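Tryptophan synthase alpha chain (PDB 6V82) probably carries out the aldol cleavage of indoleglycerol phosphate to indole and glyceraldehyde 3-phosphate, as the alpha subunit of tryptophan synthase. Local coordinates at residues 57-60 and 61-65; 72-75 and 76-79; 104-107 and 108-112; 214-217 and 218-222. All blocks are in the same frame, centred on the assembly; numbering follows the deposited sequence.

Interaction 1. Residues 57-60 and 61-65; sequences PEIQ and VSHDR
V61 N donates to P57 O at 2.9 Å, and H63 N donates to I59 O at the same length. S62 N and D64 N bond in the same i to i+4 pattern to E58 O and Q60 O. E58 O is gripped twice. E58 O accepts from S62 N at 3.1 Å and from a water at 2.9 Å. The water accepts in turn from R65 NH2, so it links the E58 carbonyl to a side chain two turns further on. R65 NH2 also forms a salt bridge with D22.

The main side-chain contact is between I59 and H63. I59 CG2 lies 3.6 Å from H63 NE2, and the two side chains cross at a slant. A chi1 of -73° swings the H63 ring back to I59 CG2 and the I59 carbonyl. H63 CD2 comes within 3.2 Å of I59 O. H63 NE2 is hydrogen-bonded to the hydroxyl of Y17, which fixes the far end of the ring. I59 thus packs beside D55, a predicted catalytic proton acceptor, while D64 OD1 forms a salt bridge with a basic side chain of another protein's chain, an ionic link between proteins.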
# COMPACT_ATOMS: atom_id res chain seq x y z
N PRO A 57 -33.26 13.84 3.01
CA PRO A 57 -32.48 14.48 1.92
C PRO A 57 -33.20 15.61 1.20
O PRO A 57 -32.55 16.59 0.80
CB PRO A 57 -32.20 13.30 0.98
CG PRO A 57 -32.26 12.10 1.85
CD PRO A 57 -33.32 12.38 2.86
N GLU A 58 -34.51 15.49 1.00
CA GLU A 58 -35.27 16.55 0.35
C GLU A 58 -35.06 17.88 1.06
O GLU A 58 -34.83 18.91 0.42
CB GLU A 58 -36.76 16.19 0.35
CG GLU A 58 -37.26 15.46 -0.88
CD GLU A 58 -37.87 16.40 -1.90
OE1 GLU A 58 -37.98 16.01 -3.08
OE2 GLU A 58 -38.23 17.53 -1.51
N ILE A 59 -35.13 17.86 2.38
CA ILE A 59 -34.97 19.08 3.16
C ILE A 59 -33.51 19.50 3.20
O ILE A 59 -33.20 20.70 3.25
CB ILE A 59 -35.57 18.85 4.56
CG1 ILE A 59 -37.03 18.41 4.41
CG2 ILE A 59 -35.48 20.11 5.40
CD1 ILE A 59 -37.87 19.31 3.51
N GLN A 60 -32.59 18.53 3.18
CA GLN A 60 -31.17 18.85 3.10
C GLN A 60 -30.87 19.69 1.86
O GLN A 60 -30.27 20.76 1.95
CB GLN A 60 -30.34 17.56 3.13
CG GLN A 60 -28.86 17.76 3.46
CD GLN A 60 -28.31 16.70 4.43
OE1 GLN A 60 -27.36 16.96 5.18
NE2 GLN A 60 -28.92 15.51 4.43
N VAL A 61 -31.33 19.23 0.69
CA VAL A 61 -31.11 19.96 -0.56
C VAL A 61 -31.82 21.31 -0.55
O VAL A 61 -31.32 22.30 -1.12
CB VAL A 61 -31.54 19.09 -1.76
CG1 VAL A 61 -31.57 19.90 -3.03
CG2 VAL A 61 -30.58 17.94 -1.91
N SER A 62 -32.99 21.39 0.10
CA SER A 62 -33.67 22.67 0.28
C SER A 62 -32.80 23.65 1.07
O SER A 62 -32.64 24.82 0.69
CB SER A 62 -35.01 22.45 0.98
OG SER A 62 -35.67 23.67 1.25
N HIS A 63 -32.25 23.20 2.19
CA HIS A 63 -31.33 24.04 2.95
C HIS A 63 -30.14 24.49 2.10
O HIS A 63 -29.75 25.66 2.14
CB HIS A 63 -30.85 23.29 4.20
CG HIS A 63 -31.89 23.14 5.27
ND1 HIS A 63 -31.57 22.95 6.59
CD2 HIS A 63 -33.25 23.18 5.21
CE1 HIS A 63 -32.68 22.88 7.31
NE2 HIS A 63 -33.71 23.01 6.49
N ASP A 64 -29.57 23.57 1.30
CA ASP A 64 -28.48 23.95 0.41
C ASP A 64 -28.89 25.10 -0.51
O ASP A 64 -28.14 26.06 -0.68
CB ASP A 64 -28.00 22.75 -0.43
CG ASP A 64 -27.35 21.64 0.42
OD1 ASP A 64 -27.20 21.82 1.65
OD2 ASP A 64 -26.98 20.58 -0.16
N ARG A 65 -30.10 25.01 -1.10
CA ARG A 65 -30.55 26.06 -2.01
C ARG A 65 -30.70 27.40 -1.30
O ARG A 65 -30.28 28.44 -1.81
CB ARG A 65 -31.88 25.67 -2.67
CG ARG A 65 -31.78 24.58 -3.74
CD ARG A 65 -33.07 24.46 -4.53
NE ARG A 65 -34.23 24.25 -3.67
CZ ARG A 65 -34.75 23.05 -3.39
NH1 ARG A 65 -34.22 21.95 -3.92
NH2 ARG A 65 -35.80 22.96 -2.59
O HOH W 1 -35.62 20.03 -2.12

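Interaction 2. Residues 72-75 and 76-79; sequences TSET and LLEI
L76 N donates to T72 O at 3.1 Å and closes the first turn of the helix. T72 is also its N-cap residue. T75 N donates to T72 OG1 at 3.1 Å, and T72 N donates back to T75 OG1 at 3.2 Å. The second bond is nearly straight, at 174°. E74 N adds a weak bond to T72 OG1. The reciprocal pair is a capping box. T75 OG1 sits between its own backbone N and carbonyl carbon (chi1 70°), which turns the hydroxyl back to T72 N.

The tight part faces the protein. I79 N bonds to T75 O at 2.8 Å, and I79 CG1 also lies against that oxygen, at 3.3 Å. L77 CG packs over S73 O at 3.7 Å. The side chains of L76 and I79 go on to meet L45 of strand 42-46, while L77 packs on Y108 and L112 of helix 106-115.

The outer side is looser. E78 N still bonds to E74 O, but E74 and E78 themselves are exposed. E78 OE2 only approaches T75 CG2, at 3.8 Å, and the E78 chain runs extended beyond CG. E74 OE2 turns instead to R111 in a salt bridge. T72 and S73 border another protein chain, where S73 OG is hydrogen-bonded to an acidic side chain.

The whole is a capped N-terminus of an amphipathic helix, of the kind that surrounds the parallel strands in a TIM barrel.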
# COMPACT_ATOMS: atom_id res chain seq x y z
N THR A 72 -29.50 34.74 5.43
CA THR A 72 -28.72 35.13 6.59
C THR A 72 -29.65 35.29 7.77
O THR A 72 -30.88 35.29 7.63
CB THR A 72 -27.97 36.43 6.36
OG1 THR A 72 -28.91 37.50 6.20
CG2 THR A 72 -27.06 36.32 5.12
N SER A 73 -29.06 35.45 8.96
CA SER A 73 -29.89 35.70 10.13
C SER A 73 -30.66 37.01 10.00
O SER A 73 -31.69 37.19 10.66
CB SER A 73 -29.04 35.71 11.40
OG SER A 73 -28.00 36.67 11.33
N GLU A 74 -30.20 37.92 9.13
CA GLU A 74 -30.88 39.19 8.88
C GLU A 74 -32.01 39.07 7.87
O GLU A 74 -33.09 39.64 8.09
CB GLU A 74 -29.86 40.24 8.40
CG GLU A 74 -28.90 40.73 9.49
CD GLU A 74 -29.61 41.32 10.71
OE1 GLU A 74 -30.48 42.21 10.55
OE2 GLU A 74 -29.29 40.90 11.84
N THR A 75 -31.82 38.35 6.74
CA THR A 75 -32.93 38.24 5.79
C THR A 75 -34.03 37.33 6.31
O THR A 75 -35.17 37.43 5.86
CB THR A 75 -32.47 37.75 4.42
OG1 THR A 75 -32.09 36.37 4.50
CG2 THR A 75 -31.32 38.57 3.88
N LEU A 76 -33.70 36.44 7.26
CA LEU A 76 -34.74 35.68 7.94
C LEU A 76 -35.71 36.61 8.67
O LEU A 76 -36.93 36.40 8.62
CB LEU A 76 -34.10 34.68 8.91
CG LEU A 76 -35.04 33.90 9.84
CD1 LEU A 76 -35.91 32.90 9.09
CD2 LEU A 76 -34.23 33.20 10.90
N LEU A 77 -35.18 37.66 9.32
CA LEU A 77 -36.04 38.68 9.91
C LEU A 77 -36.89 39.37 8.85
O LEU A 77 -38.08 39.61 9.07
CB LEU A 77 -35.21 39.70 10.68
CG LEU A 77 -34.50 39.16 11.93
CD1 LEU A 77 -33.73 40.27 12.61
CD2 LEU A 77 -35.49 38.52 12.89
N GLU A 78 -36.29 39.70 7.70
CA GLU A 78 -37.08 40.27 6.60
C GLU A 78 -38.21 39.34 6.19
O GLU A 78 -39.32 39.80 5.91
CB GLU A 78 -36.21 40.49 5.37
CG GLU A 78 -35.26 41.61 5.38
CD GLU A 78 -34.65 41.77 4.00
OE1 GLU A 78 -35.44 41.84 3.01
OE2 GLU A 78 -33.40 41.80 3.90
N ILE A 79 -37.92 38.04 6.11
CA ILE A 79 -38.93 37.07 5.70
C ILE A 79 -40.08 37.05 6.69
O ILE A 79 -41.25 37.12 6.32
CB ILE A 79 -38.30 35.68 5.55
CG1 ILE A 79 -37.44 35.63 4.29
CG2 ILE A 79 -39.39 34.61 5.52
CD1 ILE A 79 -36.59 34.41 4.23

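Interaction 3. Residues 104-107 and 108-112; sequences RDLD and YLRRL
R104 lays its aliphatic chain over one face of the Y108 ring. R104 CD stands 3.8 Å from the centroid of the Y108 ring and 12° off its normal, a CH-pi contact. The arginine chain bends at chi2 and chi3, and its guanidinium plane is turned 80° from the ring. R104 NH2 is hydrogen-bonded to the backbone of another protein chain. With Y108 CG opposite the backbone N (chi1 -176°), the ring is brought against the R104 chain.

D105 approaches from the helix start as N-cap. D105 OD1 accepts from Y108 N at 3.1 Å, met from above the carboxylate plane. The D105 chain crosses Y108 at about a right angle.

D107 lies between two arginines. D107 OD1 is 4.0 Å from R110 NE, too far for a salt bridge. The D107 carboxylate is almost parallel to the R111 guanidinium, and D107 OD2 touches R111 CD at 3.4 Å. A water accepts from R111 NH1 at 3.1 Å and donates weakly to D107 OD2. R111 NH1 is also paired with E74. L106 CD1 meets L109 CD1 at 4.1 Å, while L106 CD2 lies beside R110 NH2.

Helix 106-115 fits between two others. Y108, R111 and L112 face helix 73-84, and L106, L109 and R110 face helix 136-144.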
# COMPACT_ATOMS: atom_id res chain seq x y z
N ARG A 104 -25.89 33.54 17.63
CA ARG A 104 -26.53 34.82 17.85
C ARG A 104 -26.55 35.11 19.35
O ARG A 104 -25.96 34.39 20.15
CB ARG A 104 -27.94 34.82 17.24
CG ARG A 104 -27.99 34.47 15.75
CD ARG A 104 -27.76 35.68 14.84
NE ARG A 104 -26.51 36.39 15.10
CZ ARG A 104 -25.33 36.07 14.56
NH1 ARG A 104 -24.25 36.77 14.86
NH2 ARG A 104 -25.23 35.04 13.73
N ASP A 105 -27.24 36.16 19.76
CA ASP A 105 -27.29 36.52 21.17
C ASP A 105 -28.73 36.67 21.63
O ASP A 105 -29.68 36.45 20.86
CB ASP A 105 -26.51 37.80 21.45
CG ASP A 105 -26.98 38.96 20.60
OD1 ASP A 105 -27.86 38.75 19.73
OD2 ASP A 105 -26.46 40.08 20.80
N LEU A 106 -28.89 37.06 22.90
CA LEU A 106 -30.23 37.24 23.45
C LEU A 106 -31.00 38.29 22.68
O LEU A 106 -32.22 38.16 22.48
CB LEU A 106 -30.13 37.61 24.93
CG LEU A 106 -31.47 37.59 25.66
CD1 LEU A 106 -32.09 36.21 25.57
CD2 LEU A 106 -31.25 37.99 27.10
N ASP A 107 -30.31 39.33 22.21
CA ASP A 107 -31.01 40.40 21.51
C ASP A 107 -31.60 39.91 20.20
O ASP A 107 -32.67 40.36 19.78
CB ASP A 107 -30.06 41.57 21.25
CG ASP A 107 -30.75 42.70 20.51
OD1 ASP A 107 -31.56 43.43 21.14
OD2 ASP A 107 -30.51 42.83 19.29
N TYR A 108 -30.93 38.97 19.53
CA TYR A 108 -31.49 38.43 18.30
C TYR A 108 -32.78 37.67 18.58
O TYR A 108 -33.72 37.71 17.78
CB TYR A 108 -30.48 37.54 17.60
CG TYR A 108 -30.97 37.03 16.27
CD1 TYR A 108 -31.00 37.86 15.16
CD2 TYR A 108 -31.44 35.72 16.14
CE1 TYR A 108 -31.47 37.39 13.94
CE2 TYR A 108 -31.90 35.25 14.92
CZ TYR A 108 -31.91 36.09 13.83
OH TYR A 108 -32.36 35.62 12.63
N LEU A 109 -32.85 36.98 19.72
CA LEU A 109 -34.09 36.31 20.08
C LEU A 109 -35.23 37.30 20.25
O LEU A 109 -36.35 37.07 19.76
CB LEU A 109 -33.90 35.51 21.37
CG LEU A 109 -32.96 34.31 21.25
CD1 LEU A 109 -32.88 33.59 22.58
CD2 LEU A 109 -33.40 33.36 20.13
N ARG A 110 -34.97 38.42 20.92
CA ARG A 110 -35.96 39.49 21.03
C ARG A 110 -36.36 40.01 19.65
O ARG A 110 -37.54 40.25 19.39
CB ARG A 110 -35.44 40.63 21.90
CG ARG A 110 -35.52 40.33 23.38
CD ARG A 110 -35.17 41.53 24.22
NE ARG A 110 -33.75 41.84 24.11
CZ ARG A 110 -32.87 41.66 25.08
NH1 ARG A 110 -31.59 41.96 24.88
NH2 ARG A 110 -33.29 41.19 26.25
N ARG A 111 -35.38 40.19 18.76
CA ARG A 111 -35.71 40.66 17.41
C ARG A 111 -36.58 39.65 16.68
O ARG A 111 -37.47 40.04 15.91
CB ARG A 111 -34.43 40.97 16.63
CG ARG A 111 -33.64 42.17 17.18
CD ARG A 111 -32.28 42.33 16.48
NE ARG A 111 -32.44 42.91 15.14
CZ ARG A 111 -31.75 42.55 14.06
NH1 ARG A 111 -30.83 41.58 14.13
NH2 ARG A 111 -32.00 43.15 12.89
N LEU A 112 -36.37 38.35 16.91
CA LEU A 112 -37.23 37.34 16.30
C LEU A 112 -38.67 37.46 16.81
O LEU A 112 -39.62 37.48 16.02
CB LEU A 112 -36.70 35.94 16.60
CG LEU A 112 -35.50 35.41 15.82
CD1 LEU A 112 -35.01 34.15 16.52
CD2 LEU A 112 -35.88 35.12 14.38
O HOH W 2 -29.43 40.80 16.78

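Interaction 4. Residues 214-217 and 218-222; sequences AAHV and LNYSD
The C-terminal end of helix 211-218 and the turn that leads into strand 223-226 meet here, with Y220 folded back over V217. V217 O lies over the centre of the Y220 ring, 3.3 Å above its plane. Y220 CG sits between its own backbone N and carbonyl carbon (chi1 55°), and this swings the ring back across the helix end. Y220 OH lies 3.5 Å from V217 CG2 and is hydrogen-bonded to D204.

V217 O also accepts two backbone bonds. S221 N reaches V217 O in the carbonyl plane at 3.0 Å. Y220 N comes to V217 O from above that plane at 3.2 Å. L218 N still bonds to A214 O at 3.0 Å, the usual helical spacing. N219 N turns instead to H216 O at 3.3 Å, well out of the carbonyl plane. N219 and Y220 thus bond in i to i+3 steps, while S221 keeps i to i+4.

On the inner side, V217 CG1 packs on S221 CB at 3.6 Å. S221 OG is hydrogen-bonded to G223 O and D204 N. The F191 ring meets Y220 edge-to-face, and D222 forms a salt bridge with R195. The arrangement is a helix-to-strand (alpha-beta) loop of a TIM barrel.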
# COMPACT_ATOMS: atom_id res chain seq x y z
N ALA A 214 -53.59 12.24 6.95
CA ALA A 214 -53.81 13.37 7.85
C ALA A 214 -55.07 13.15 8.68
O ALA A 214 -55.07 13.36 9.89
CB ALA A 214 -53.90 14.68 7.06
N ALA A 215 -56.15 12.74 8.02
CA ALA A 215 -57.37 12.41 8.77
C ALA A 215 -57.11 11.29 9.76
O ALA A 215 -57.62 11.32 10.89
CB ALA A 215 -58.49 12.02 7.80
N HIS A 216 -56.30 10.30 9.37
CA HIS A 216 -55.96 9.21 10.28
C HIS A 216 -55.21 9.73 11.51
O HIS A 216 -55.53 9.36 12.65
CB HIS A 216 -55.12 8.17 9.54
CG HIS A 216 -54.70 7.02 10.40
ND1 HIS A 216 -55.56 6.00 10.75
CD2 HIS A 216 -53.51 6.74 10.99
CE1 HIS A 216 -54.92 5.13 11.51
NE2 HIS A 216 -53.68 5.55 11.67
N VAL A 217 -54.21 10.58 11.29
CA VAL A 217 -53.40 11.11 12.38
C VAL A 217 -54.25 11.92 13.35
O VAL A 217 -54.09 11.83 14.57
CB VAL A 217 -52.23 11.94 11.82
CG1 VAL A 217 -51.66 12.87 12.88
CG2 VAL A 217 -51.16 11.02 11.27
N LEU A 218 -55.20 12.71 12.83
CA LEU A 218 -56.01 13.60 13.66
C LEU A 218 -56.98 12.86 14.59
O LEU A 218 -57.54 13.50 15.49
CB LEU A 218 -56.78 14.58 12.76
CG LEU A 218 -55.93 15.53 11.93
CD1 LEU A 218 -56.76 16.27 10.91
CD2 LEU A 218 -55.16 16.51 12.81
N ASN A 219 -57.18 11.55 14.40
CA ASN A 219 -57.97 10.77 15.35
C ASN A 219 -57.41 10.84 16.77
O ASN A 219 -58.16 10.74 17.74
CB ASN A 219 -58.03 9.30 14.93
CG ASN A 219 -59.13 9.02 13.92
OD1 ASN A 219 -60.23 9.57 14.01
ND2 ASN A 219 -58.84 8.14 12.96
N TYR A 220 -56.09 10.99 16.90
CA TYR A 220 -55.41 10.93 18.19
C TYR A 220 -54.47 12.11 18.42
O TYR A 220 -54.13 12.39 19.58
CB TYR A 220 -54.61 9.62 18.31
CG TYR A 220 -53.64 9.40 17.16
CD1 TYR A 220 -54.00 8.64 16.06
CD2 TYR A 220 -52.36 9.96 17.18
CE1 TYR A 220 -53.12 8.44 15.01
CE2 TYR A 220 -51.47 9.78 16.13
CZ TYR A 220 -51.85 9.02 15.05
OH TYR A 220 -50.96 8.84 14.01
N SER A 221 -54.02 12.79 17.38
CA SER A 221 -53.12 13.92 17.47
C SER A 221 -53.92 15.21 17.37
O SER A 221 -54.98 15.26 16.75
CB SER A 221 -52.08 13.85 16.35
OG SER A 221 -51.19 14.96 16.41
N ASP A 222 -53.40 16.27 18.01
CA ASP A 222 -54.03 17.58 17.93
C ASP A 222 -53.71 18.31 16.63
O ASP A 222 -54.31 19.35 16.36
CB ASP A 222 -53.61 18.42 19.14
CG ASP A 222 -54.11 17.84 20.44
OD1 ASP A 222 -55.34 17.68 20.58
OD2 ASP A 222 -53.27 17.51 21.32

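The four interactions follow one another along the chain in the order 1, 2, 3, 4. All are local contacts on helices, or at their ends, around one parallel barrel sheet. Interactions 2 and 3 are neighbours, with centres 12 Å apart, and join helices 73-84 and 106-115. Between them S73 O meets Y108 OH at 2.6 Å, a probable hydrogen bond. Interaction 1 is on the preceding helix, its centre 18 Å from that of interaction 2. Interaction 4 lies across the chain's centre from interactions 2 and 3, with centres 34 and 35 Å away. Interactions 1, 2 and 3 also touch another protein chain, so they help form the subunit interface.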